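Local coordinates for protein precorrin-8x Methyl Mutase (PDB 1V9C) that probably catalyses the methyl-group migration that converts precorrin-8X to hydrogenobyrinate in adenosylcobalamin biosynthesis, at residues 38-43 and 189-194. Residues are numbered along the deposited sequence; the frame is centred on the assembly and turned at random.
Sequences HATADF and GSTLVV
T40 and L192 meet methyl to methyl: CG2 of T40 faces the fork of the leucine, 3.8 Å from both CD1 and CD2, and the two side chains cross at about a right angle. The threonine rotamer sets this up. With chi1 at 62°, CG2 lies anti to the carbonyl carbon and reaches across the gap, while OG1 turns back to its own helix and bonds to O of M36. L192 leaves its helix at a slant, but its forked end swings nearer; Y45 packs on both side chains. Beside this pair, A39 turns its CB toward the other helix, and CG2 of T191 meets this methyl from the side, 3.7 Å away, while sitting 3.9 Å from O of A39. At a chi1 of -63° OG1 of T191 stands beside the backbone N and CG2 opposite it, which brings the methyl rather than the hydroxyl forward. T191 also packs on T191 of the second subunit, placing the contact beside the dimer interface. The contact joins the C-terminal end of helix 30-40 to the first turn of helix 190-205, where O of G189 takes the N-H groups of both L192 and V193. A sulfate ion, probably from the crystallisation liquor, lies about 4 Å from the A39 side chain. What passes directly between the segments is small and apolar: four residues touching through methyls, held by van der Waals contact, with both threonines presenting carbon rather than oxygen.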
ATOM      1  N   HIS B  38       4.109   2.535  12.006  1.00 17.22           N
ATOM      2  CA  HIS B  38       4.983   1.404  11.788  1.00 22.22           C
ATOM      3  C   HIS B  38       4.954   1.020  10.301  1.00 25.41           C
ATOM      4  O   HIS B  38       5.993   0.812   9.684  1.00 24.05           O
ATOM      5  CB  HIS B  38       4.524   0.236  12.640  1.00 26.86           C
ATOM      6  CG  HIS B  38       5.338  -1.001  12.442  1.00 37.83           C
ATOM      7  ND1 HIS B  38       4.899  -2.068  11.688  1.00 30.42           N
ATOM      8  CD2 HIS B  38       6.579  -1.330  12.878  1.00 40.09           C
ATOM      9  CE1 HIS B  38       5.834  -3.000  11.668  1.00 39.35           C
ATOM     10  NE2 HIS B  38       6.863  -2.578  12.381  1.00 45.13           N
ATOM     11  N   ALA B  39       3.756   0.994   9.723  1.00 24.06           N
ATOM     12  CA  ALA B  39       3.568   0.617   8.319  1.00 25.55           C
ATOM     13  C   ALA B  39       4.154   1.601   7.325  1.00 24.26           C
ATOM     14  O   ALA B  39       4.474   1.242   6.209  1.00 21.01           O
ATOM     15  CB  ALA B  39       2.079   0.426   8.032  1.00 24.84           C
ATOM     16  N   THR B  40       4.310   2.851   7.731  1.00 24.04           N
ATOM     17  CA  THR B  40       4.840   3.853   6.825  1.00 21.36           C
ATOM     18  C   THR B  40       6.178   4.468   7.229  1.00 20.01           C
ATOM     19  O   THR B  40       6.818   5.117   6.423  1.00 17.42           O
ATOM     20  CB  THR B  40       3.854   5.006   6.695  1.00 25.71           C
ATOM     21  OG1 THR B  40       3.689   5.614   7.981  1.00 17.68           O
ATOM     22  CG2 THR B  40       2.499   4.494   6.196  1.00 25.76           C
ATOM     23  N   ALA B  41       6.585   4.266   8.473  1.00 22.50           N
ATOM     24  CA  ALA B  41       7.805   4.888   8.978  1.00 25.61           C
ATOM     25  C   ALA B  41       7.568   6.391   8.789  1.00 21.98           C
ATOM     26  O   ALA B  41       8.492   7.145   8.540  1.00 27.51           O
ATOM     27  CB  ALA B  41       9.025   4.438   8.168  1.00 17.24           C
ATOM     28  N   ASP B  42       6.310   6.813   8.857  1.00 22.74           N
ATOM     29  CA  ASP B  42       5.985   8.228   8.687  1.00 27.44           C
ATOM     30  C   ASP B  42       5.330   8.717   9.954  1.00 25.96           C
ATOM     31  O   ASP B  42       4.141   8.486  10.167  1.00 25.03           O
ATOM     32  CB  ASP B  42       5.023   8.454   7.528  1.00 30.69           C
ATOM     33  CG  ASP B  42       4.764   9.935   7.274  1.00 32.54           C
ATOM     34  OD1 ASP B  42       4.812  10.724   8.238  1.00 33.38           O
ATOM     35  OD2 ASP B  42       4.507  10.313   6.115  1.00 28.14           O
ATOM     36  N   PHE B  43       6.111   9.411  10.780  1.00 25.00           N
ATOM     37  CA  PHE B  43       5.627   9.913  12.057  1.00 23.56           C
ATOM     38  C   PHE B  43       4.590  11.030  12.024  1.00 24.95           C
ATOM     39  O   PHE B  43       3.992  11.333  13.055  1.00 25.27           O
ATOM     40  CB  PHE B  43       6.812  10.321  12.953  1.00 24.29           C
ATOM     41  CG  PHE B  43       7.498   9.157  13.587  1.00 19.37           C
ATOM     42  CD1 PHE B  43       8.489   8.467  12.913  1.00 23.78           C
ATOM     43  CD2 PHE B  43       7.097   8.697  14.827  1.00 21.96           C
ATOM     44  CE1 PHE B  43       9.060   7.342  13.467  1.00 26.48           C
ATOM     45  CE2 PHE B  43       7.672   7.565  15.387  1.00 21.78           C
ATOM     46  CZ  PHE B  43       8.647   6.894  14.708  1.00 25.14           C
ATOM     47  N   GLY B 189      -3.894   6.221   2.096  1.00 19.35           N
ATOM     48  CA  GLY B 189      -3.503   5.152   1.187  1.00 17.02           C
ATOM     49  C   GLY B 189      -3.827   3.755   1.680  1.00 14.32           C
ATOM     50  O   GLY B 189      -4.089   3.557   2.856  1.00 15.25           O
ATOM     51  N   SER B 190      -3.793   2.791   0.766  1.00 17.83           N
ATOM     52  CA  SER B 190      -4.071   1.389   1.074  1.00 14.47           C
ATOM     53  C   SER B 190      -3.325   0.883   2.293  1.00 12.32           C
ATOM     54  O   SER B 190      -3.890   0.229   3.171  1.00 13.14           O
ATOM     55  CB  SER B 190      -3.694   0.523  -0.123  1.00 15.85           C
ATOM     56  OG  SER B 190      -4.464   0.859  -1.259  1.00 20.90           O
ATOM     57  N   THR B 191      -2.040   1.203   2.362  1.00 16.56           N
ATOM     58  CA  THR B 191      -1.236   0.753   3.482  1.00 16.27           C
ATOM     59  C   THR B 191      -1.763   1.252   4.832  1.00 13.94           C
ATOM     60  O   THR B 191      -1.667   0.557   5.846  1.00 14.00           O
ATOM     61  CB  THR B 191       0.231   1.183   3.309  1.00 17.26           C
ATOM     62  OG1 THR B 191       0.771   0.563   2.133  1.00 25.86           O
ATOM     63  CG2 THR B 191       1.034   0.757   4.501  1.00 15.60           C
ATOM     64  N   LEU B 192      -2.338   2.447   4.854  1.00 12.42           N
ATOM     65  CA  LEU B 192      -2.837   2.960   6.118  1.00 17.21           C
ATOM     66  C   LEU B 192      -4.121   2.215   6.504  1.00 14.15           C
ATOM     67  O   LEU B 192      -4.297   1.839   7.648  1.00 15.10           O
ATOM     68  CB  LEU B 192      -3.060   4.484   6.035  1.00 18.13           C
ATOM     69  CG  LEU B 192      -1.857   5.445   6.004  1.00 21.35           C
ATOM     70  CD1 LEU B 192      -1.056   5.289   7.293  1.00 17.56           C
ATOM     71  CD2 LEU B 192      -0.972   5.197   4.774  1.00 17.81           C
ATOM     72  N   VAL B 193      -5.008   1.976   5.547  1.00 15.39           N
ATOM     73  CA  VAL B 193      -6.231   1.240   5.873  1.00 15.42           C
ATOM     74  C   VAL B 193      -5.876  -0.159   6.389  1.00 17.54           C
ATOM     75  O   VAL B 193      -6.357  -0.574   7.444  1.00 20.28           O
ATOM     76  CB  VAL B 193      -7.160   1.063   4.652  1.00 12.54           C
ATOM     77  CG1 VAL B 193      -8.456   0.423   5.094  1.00 12.47           C
ATOM     78  CG2 VAL B 193      -7.459   2.402   4.033  1.00 18.77           C
ATOM     79  N   VAL B 194      -5.037  -0.885   5.643  1.00 18.28           N
ATOM     80  CA  VAL B 194      -4.638  -2.233   6.057  1.00 17.69           C
ATOM     81  C   VAL B 194      -4.079  -2.219   7.499  1.00 17.32           C
ATOM     82  O   VAL B 194      -4.510  -2.991   8.354  1.00 21.33           O
ATOM     83  CB  VAL B 194      -3.572  -2.821   5.080  1.00 19.28           C
ATOM     84  CG1 VAL B 194      -3.018  -4.132   5.626  1.00 17.85           C
ATOM     85  CG2 VAL B 194      -4.186  -3.035   3.687  1.00 16.08           C
TER